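Local coordinates for beta-glucoside phosphorylase BglX (Unidentified, PDB 5VQE), which probably cleaves beta-glucosides by transferring the glucosyl unit to phosphate, as a phosphorylase of glycoside hydrolase family 3, at residues Val62-Arg65 / Arg71-Glu74; Arg163-Asp168 / Ile173-Ala178. All coordinates share one frame; numbering follows the deposited sequence.

Contact 1: Val62-Arg65 / Arg71-Glu74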
ATOM      1  N   VAL A  62       0.162  12.467 -12.818  1.00 11.71           N
ATOM      2  CA  VAL A  62       0.493  12.951 -11.487  1.00 11.41           C
ATOM      3  C   VAL A  62      -0.043  11.953 -10.473  1.00 14.29           C
ATOM      4  O   VAL A  62      -0.939  11.160 -10.768  1.00 13.89           O
ATOM      5  CB  VAL A  62      -0.079  14.355 -11.194  1.00 16.41           C
ATOM      6  CG1 VAL A  62       0.479  15.370 -12.166  1.00 15.59           C
ATOM      7  CG2 VAL A  62      -1.599  14.341 -11.258  1.00 16.80           C
ATOM      8  N   MET A  63       0.522  11.999  -9.266  1.00 11.75           N
ATOM      9  CA  MET A  63      -0.006  11.277  -8.113  1.00 13.53           C
ATOM     10  C   MET A  63      -0.258  12.264  -6.983  1.00 13.72           C
ATOM     11  O   MET A  63       0.609  13.084  -6.668  1.00 15.78           O
ATOM     12  CB  MET A  63       0.950  10.185  -7.620  1.00 13.47           C
ATOM     13  CG  MET A  63       0.274   9.243  -6.603  1.00 15.13           C
ATOM     14  SD  MET A  63       1.356   8.362  -5.454  1.00 15.73           S
ATOM     15  CE  MET A  63       1.789   9.689  -4.335  1.00 15.93           C
ATOM     16  N   TYR A  64      -1.443  12.185  -6.381  1.00 12.04           N
ATOM     17  CA  TYR A  64      -1.793  13.015  -5.234  1.00 14.17           C
ATOM     18  C   TYR A  64      -1.305  12.331  -3.962  1.00 13.43           C
ATOM     19  O   TYR A  64      -1.650  11.172  -3.702  1.00 14.21           O
ATOM     20  CB  TYR A  64      -3.305  13.240  -5.132  1.00 15.14           C
ATOM     21  CG  TYR A  64      -3.954  14.004  -6.272  1.00 16.31           C
ATOM     22  CD1 TYR A  64      -3.255  14.961  -6.986  1.00 18.08           C
ATOM     23  CD2 TYR A  64      -5.278  13.775  -6.616  1.00 16.74           C
ATOM     24  CE1 TYR A  64      -3.847  15.657  -8.014  1.00 15.45           C
ATOM     25  CE2 TYR A  64      -5.881  14.470  -7.653  1.00 16.46           C
ATOM     26  CZ  TYR A  64      -5.157  15.413  -8.342  1.00 16.68           C
ATOM     27  OH  TYR A  64      -5.741  16.109  -9.371  1.00 15.95           O
ATOM     28  N   ARG A  65      -0.493  13.040  -3.183  1.00 14.46           N
ATOM     29  CA  ARG A  65      -0.291  12.701  -1.783  1.00 17.91           C
ATOM     30  C   ARG A  65      -1.590  12.938  -1.029  1.00 17.83           C
ATOM     31  O   ARG A  65      -2.523  13.543  -1.560  1.00 18.92           O
ATOM     32  CB  ARG A  65       0.831  13.540  -1.184  1.00 20.89           C
ATOM     33  CG  ARG A  65       2.228  13.135  -1.643  1.00 26.87           C
ATOM     34  CD  ARG A  65       2.666  11.779  -1.076  1.00 35.88           C
ATOM     35  NE  ARG A  65       2.477  11.681   0.369  1.00 43.02           N
ATOM     36  CZ  ARG A  65       3.190  12.358   1.264  1.00 45.30           C
ATOM     37  NH1 ARG A  65       4.140  13.196   0.870  1.00 50.11           N
ATOM     38  NH2 ARG A  65       2.948  12.204   2.558  1.00 48.90           N
ATOM     39  N   ARG A  71      -9.797  19.598  -2.249  1.00 17.23           N
ATOM     40  CA  ARG A  71      -8.630  20.139  -2.937  1.00 24.29           C
ATOM     41  C   ARG A  71      -8.193  19.232  -4.082  1.00 23.53           C
ATOM     42  O   ARG A  71      -7.801  19.721  -5.152  1.00 23.40           O
ATOM     43  CB  ARG A  71      -7.483  20.345  -1.946  1.00 22.10           C
ATOM     44  CG  ARG A  71      -7.751  21.427  -0.913  1.00 34.77           C
ATOM     45  CD  ARG A  71      -7.648  22.817  -1.520  1.00 32.66           C
ATOM     46  NE  ARG A  71      -6.260  23.242  -1.669  1.00 37.96           N
ATOM     47  CZ  ARG A  71      -5.887  24.415  -2.169  1.00 36.48           C
ATOM     48  NH1 ARG A  71      -6.801  25.285  -2.581  1.00 39.97           N
ATOM     49  NH2 ARG A  71      -4.602  24.717  -2.263  1.00 33.85           N
ATOM     50  N   MET A  72      -8.242  17.912  -3.881  1.00 18.70           N
ATOM     51  CA  MET A  72      -7.972  17.004  -4.990  1.00 18.33           C
ATOM     52  C   MET A  72      -8.897  17.288  -6.161  1.00 16.36           C
ATOM     53  O   MET A  72      -8.455  17.305  -7.314  1.00 17.64           O
ATOM     54  CB  MET A  72      -8.135  15.557  -4.546  1.00 18.07           C
ATOM     55  CG  MET A  72      -7.093  15.095  -3.577  1.00 16.14           C
ATOM     56  SD  MET A  72      -7.150  13.326  -3.307  1.00 18.17           S
ATOM     57  CE  MET A  72      -5.761  13.168  -2.195  1.00 21.07           C
ATOM     58  N   ARG A  73     -10.192  17.490  -5.889  1.00 17.26           N
ATOM     59  CA  ARG A  73     -11.141  17.739  -6.973  1.00 21.04           C
ATOM     60  C   ARG A  73     -10.807  19.034  -7.698  1.00 19.71           C
ATOM     61  O   ARG A  73     -10.886  19.107  -8.932  1.00 19.06           O
ATOM     62  CB  ARG A  73     -12.576  17.787  -6.431  1.00 21.79           C
ATOM     63  CG  ARG A  73     -13.640  17.977  -7.520  1.00 22.54           C
ATOM     64  CD  ARG A  73     -15.058  18.072  -6.955  1.00 23.03           C
ATOM     65  NE  ARG A  73     -16.056  17.792  -7.990  1.00 26.58           N
ATOM     66  CZ  ARG A  73     -16.624  18.708  -8.773  1.00 32.24           C
ATOM     67  NH1 ARG A  73     -16.317  19.993  -8.647  1.00 30.67           N
ATOM     68  NH2 ARG A  73     -17.514  18.336  -9.686  1.00 26.42           N
ATOM     69  N   GLU A  74     -10.440  20.069  -6.947  1.00 19.73           N
ATOM     70  CA  GLU A  74     -10.038  21.324  -7.563  1.00 24.85           C
ATOM     71  C   GLU A  74      -8.742  21.152  -8.347  1.00 21.95           C
ATOM     72  O   GLU A  74      -8.612  21.663  -9.467  1.00 20.53           O
ATOM     73  CB  GLU A  74      -9.889  22.397  -6.479  1.00 22.84           C
ATOM     74  CG  GLU A  74      -9.562  23.780  -6.995  1.00 34.27           C
ATOM     75  CD  GLU A  74      -9.064  24.692  -5.891  1.00 36.91           C
ATOM     76  OE1 GLU A  74      -7.934  25.210  -6.008  1.00 38.77           O
ATOM     77  OE2 GLU A  74      -9.802  24.871  -4.898  1.00 40.34           O
TER

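Contact 2: Arg163-Asp168 / Ile173-Ala178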
ATOM      1  N   ARG A 163       0.244  -4.449   4.766  1.00 12.33           N
ATOM      2  CA  ARG A 163      -0.074  -3.986   3.420  1.00 11.33           C
ATOM      3  C   ARG A 163      -0.384  -5.138   2.474  1.00 11.93           C
ATOM      4  O   ARG A 163      -0.884  -4.893   1.368  1.00 11.36           O
ATOM      5  CB  ARG A 163       1.079  -3.153   2.854  1.00 12.35           C
ATOM      6  CG  ARG A 163       1.351  -1.854   3.615  1.00 15.45           C
ATOM      7  CD  ARG A 163       2.593  -1.167   3.074  1.00 14.12           C
ATOM      8  NE  ARG A 163       2.355  -0.474   1.812  1.00 16.34           N
ATOM      9  CZ  ARG A 163       3.304  -0.182   0.928  1.00 18.30           C
ATOM     10  NH1 ARG A 163       4.566  -0.537   1.155  1.00 17.19           N
ATOM     11  NH2 ARG A 163       2.991   0.450  -0.193  1.00 16.76           N
ATOM     12  N   THR A 164      -0.096  -6.370   2.876  1.00 10.08           N
ATOM     13  CA  THR A 164      -0.349  -7.553   2.070  1.00 11.16           C
ATOM     14  C   THR A 164      -1.624  -8.248   2.531  1.00 12.64           C
ATOM     15  O   THR A 164      -2.173  -7.970   3.601  1.00 12.28           O
ATOM     16  CB  THR A 164       0.816  -8.550   2.154  1.00 12.58           C
ATOM     17  OG1 THR A 164       0.766  -9.245   3.407  1.00 14.40           O
ATOM     18  CG2 THR A 164       2.165  -7.865   2.010  1.00 12.63           C
ATOM     19  N   TYR A 165      -2.083  -9.182   1.702  1.00 11.35           N
ATOM     20  CA  TYR A 165      -3.138 -10.112   2.062  1.00 10.39           C
ATOM     21  C   TYR A 165      -2.590 -11.351   2.762  1.00 16.21           C
ATOM     22  O   TYR A 165      -3.242 -12.403   2.765  1.00 13.51           O
ATOM     23  CB  TYR A 165      -3.944 -10.509   0.818  1.00 10.58           C
ATOM     24  CG  TYR A 165      -4.659  -9.345   0.180  1.00 13.27           C
ATOM     25  CD1 TYR A 165      -5.655  -8.659   0.862  1.00 11.67           C
ATOM     26  CD2 TYR A 165      -4.334  -8.921  -1.101  1.00 13.28           C
ATOM     27  CE1 TYR A 165      -6.305  -7.583   0.290  1.00 12.91           C
ATOM     28  CE2 TYR A 165      -4.985  -7.843  -1.682  1.00 14.94           C
ATOM     29  CZ  TYR A 165      -5.963  -7.180  -0.979  1.00 14.78           C
ATOM     30  OH  TYR A 165      -6.602  -6.108  -1.550  1.00 16.74           O
ATOM     31  N   GLY A 166      -1.411 -11.243   3.363  1.00 13.63           N
ATOM     32  CA  GLY A 166      -0.859 -12.323   4.150  1.00 15.33           C
ATOM     33  C   GLY A 166       0.172 -13.135   3.400  1.00 16.27           C
ATOM     34  O   GLY A 166       0.819 -12.634   2.478  1.00 13.73           O
ATOM     35  N   SER A 167       0.325 -14.400   3.781  1.00 10.53           N
ATOM     36  CA  SER A 167       1.428 -15.219   3.298  1.00 17.16           C
ATOM     37  C   SER A 167       0.980 -16.395   2.442  1.00 17.96           C
ATOM     38  O   SER A 167       1.821 -17.210   2.056  1.00 20.10           O
ATOM     39  CB  SER A 167       2.251 -15.724   4.484  1.00 18.88           C
ATOM     40  OG  SER A 167       1.452 -16.495   5.365  1.00 20.93           O
ATOM     41  N   ASP A 168      -0.314 -16.511   2.128  1.00 16.74           N
ATOM     42  CA  ASP A 168      -0.796 -17.622   1.316  1.00 17.38           C
ATOM     43  C   ASP A 168      -1.053 -17.167  -0.115  1.00 16.09           C
ATOM     44  O   ASP A 168      -1.987 -16.380  -0.348  1.00 13.48           O
ATOM     45  CB  ASP A 168      -2.071 -18.218   1.909  1.00 19.48           C
ATOM     46  CG  ASP A 168      -2.606 -19.373   1.077  1.00 25.72           C
ATOM     47  OD1 ASP A 168      -1.899 -20.390   0.945  1.00 34.52           O
ATOM     48  OD2 ASP A 168      -3.722 -19.261   0.534  1.00 25.46           O
ATOM     49  N   ILE A 173      -4.196 -14.201  -4.395  1.00 10.94           N
ATOM     50  CA  ILE A 173      -4.819 -14.182  -5.719  1.00 11.80           C
ATOM     51  C   ILE A 173      -6.306 -13.869  -5.599  1.00 12.61           C
ATOM     52  O   ILE A 173      -6.834 -13.016  -6.322  1.00 13.50           O
ATOM     53  CB  ILE A 173      -4.573 -15.520  -6.447  1.00 11.89           C
ATOM     54  CG1 ILE A 173      -3.082 -15.671  -6.788  1.00 12.51           C
ATOM     55  CG2 ILE A 173      -5.422 -15.636  -7.707  1.00 14.54           C
ATOM     56  CD1 ILE A 173      -2.677 -17.057  -7.284  1.00 18.45           C
ATOM     57  N   ARG A 174      -7.007 -14.555  -4.685  1.00 13.78           N
ATOM     58  CA  ARG A 174      -8.444 -14.323  -4.515  1.00 15.51           C
ATOM     59  C   ARG A 174      -8.724 -12.868  -4.165  1.00 14.50           C
ATOM     60  O   ARG A 174      -9.593 -12.219  -4.763  1.00 15.03           O
ATOM     61  CB  ARG A 174      -9.018 -15.209  -3.402  1.00 16.00           C
ATOM     62  CG  ARG A 174      -9.015 -16.687  -3.647  1.00 26.21           C
ATOM     63  CD  ARG A 174     -10.008 -17.392  -2.715  1.00 20.05           C
ATOM     64  NE  ARG A 174      -9.638 -17.385  -1.297  1.00 23.32           N
ATOM     65  CZ  ARG A 174      -8.757 -18.217  -0.742  1.00 26.87           C
ATOM     66  NH1 ARG A 174      -8.108 -19.114  -1.486  1.00 23.32           N
ATOM     67  NH2 ARG A 174      -8.510 -18.144   0.561  1.00 26.11           N
ATOM     68  N   MET A 175      -8.009 -12.353  -3.170  1.00 11.91           N
ATOM     69  CA  MET A 175      -8.291 -11.025  -2.643  1.00 10.94           C
ATOM     70  C   MET A 175      -7.926  -9.946  -3.652  1.00 11.57           C
ATOM     71  O   MET A 175      -8.674  -8.979  -3.839  1.00 12.94           O
ATOM     72  CB  MET A 175      -7.527 -10.827  -1.335  1.00 10.55           C
ATOM     73  CG  MET A 175      -7.950 -11.770  -0.216  1.00 15.02           C
ATOM     74  SD  MET A 175      -9.514 -11.241   0.491  1.00 15.74           S
ATOM     75  CE  MET A 175      -9.946 -12.631   1.557  1.00 17.43           C
ATOM     76  N   ALA A 176      -6.777 -10.089  -4.306  1.00 10.93           N
ATOM     77  CA  ALA A 176      -6.341  -9.075  -5.261  1.00 10.03           C
ATOM     78  C   ALA A 176      -7.266  -9.015  -6.472  1.00 11.47           C
ATOM     79  O   ALA A 176      -7.566  -7.930  -6.978  1.00  9.65           O
ATOM     80  CB  ALA A 176      -4.906  -9.353  -5.697  1.00 11.45           C
ATOM     81  N   LYS A 177      -7.722 -10.168  -6.966  1.00 10.82           N
ATOM     82  CA  LYS A 177      -8.670 -10.152  -8.078  1.00 14.64           C
ATOM     83  C   LYS A 177      -9.961  -9.444  -7.686  1.00 14.07           C
ATOM     84  O   LYS A 177     -10.544  -8.700  -8.488  1.00 13.00           O
ATOM     85  CB  LYS A 177      -8.987 -11.575  -8.531  1.00 16.25           C
ATOM     86  CG  LYS A 177      -7.893 -12.284  -9.311  1.00 15.81           C
ATOM     87  CD  LYS A 177      -8.449 -13.634  -9.775  1.00 19.38           C
ATOM     88  CE  LYS A 177      -7.457 -14.470 -10.541  1.00 30.50           C
ATOM     89  NZ  LYS A 177      -8.059 -15.803 -10.876  1.00 37.52           N
ATOM     90  N   ALA A 178     -10.427  -9.684  -6.460  1.00 14.40           N
ATOM     91  CA  ALA A 178     -11.635  -9.034  -5.963  1.00 12.61           C
ATOM     92  C   ALA A 178     -11.439  -7.532  -5.793  1.00 13.86           C
ATOM     93  O   ALA A 178     -12.329  -6.744  -6.138  1.00 12.83           O
ATOM     94  CB  ALA A 178     -12.060  -9.663  -4.642  1.00 13.02           C
TER

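Contact 1: Val62-Arg65 / Arg71-Glu74
Tyr64 and Met72 meet because each turns CG beside its own backbone N and anti to its carbonyl carbon, with chi1 of -64° and -68°. Beyond CG the methionine runs out straight, and the two side chains run antiparallel: the ring reaches from the strand to the helix, the thioether from the helix back to the strand. The approach to the ring is oblique, at its CD2 corner: Tyr64 CD2 lies 3.8 Å from Met72 CG, and Met72 SD sits 5.0 Å from the centroid of the Tyr64 ring, 61° off its normal, a Met-aromatic contact. Met72 CE, the methyl at the far end, packs on Tyr64 CB and comes within 3.3 Å of Arg65 O, where the strand gives way to loop. At the other end of the ring the phenol reaches the first turns of the helix. Tyr64 OH stands 3.6 Å from Met72 O, and both oxygens are hydrogen-bonded to the hydroxyl of Thr76, one turn further on, so the buried phenol is satisfied by the helix. With an alanine here the Met72 chain would probably lose the ring it lies against, and Thr76 its phenol partner. Phe75 and Leu79 from the same helix also pack on Tyr64, while Met63, its neighbour along the strand, touches the bound fluoroglucose. The whole illustrates the strand-to-helix packing of a beta-alpha-beta unit, strand 61-64, helix 69-82 and strand 88-91, in the TIM-barrel-like N-terminal domain of family 3 enzymes.

Contact 2: Arg163-Asp168 / Ile173-Ala178
The loop 163-168 passes alongside the early turns of the helix it leads into, nearest where the CA atoms of Tyr165 and Met175 are 7.0 Å apart, and no hydrogen bond joins the two segments. A single aromatic ring bridges that separation. Tyr165 points its CB toward the helix, and Met175 lays its own CB over the middle of one ring face, 3.5 Å from the centroid and only 10° off the normal, a well-centred CH-pi contact. Tyr165 CG is 3.6 Å from Met175 CB, close enough for the ring to bear directly on the root of the methionine. From there Met175 folds at chi2 (-76°), carrying its sulfur off the ring axis; SD still lies 5.2 Å from the ring centroid, an oblique Met-aromatic contact. Farther along the ring, Tyr165 CE2 approaches Ala176 N at 3.9 Å and the methyl of Ala176 more loosely.

The loop is shaped by its own bonds. Thr164 OG1 accepts from Gly166 N at 3.0 Å, closing an ST turn around Tyr165, and it also bonds to Asn161 O. Gly166 adopts backbone angles at which a CB would collide with the carbonyl oxygen of Tyr165. Two residues later Asp168 forms the N-cap of the helix, its OD2 taking the backbone N of Arg171.

Around this junction, Pro113 and Ala117 of helix 113-119 pack on Tyr165, and Val116 of that helix meets Met175. Helix 122-138 adds Ala125 against Met175, while helix 216-232 receives Ile173 and Ala176, leaving helix 169-184 wedged among its neighbours.

How the contacts relate
Both contacts are buried, lie within the same family 3 domain and rest on a tyrosine against a helical methionine, yet they share no element: contact 1 joins a strand of the parallel sheet to the helix that follows it, contact 2 a loop to the helix it caps. Their centres are about 27 Å apart, and their nearest atoms about 10 Å. The chemistry differs accordingly. In contact 1 an extended methionine runs past the ring; in contact 2 the methionine's first carbon sits over the ring face. Each first segment also contributes a residue to the ligand pocket, Met63 in contact 1 and Arg163, which hydrogen-bonds O3 of the sugar, in contact 2.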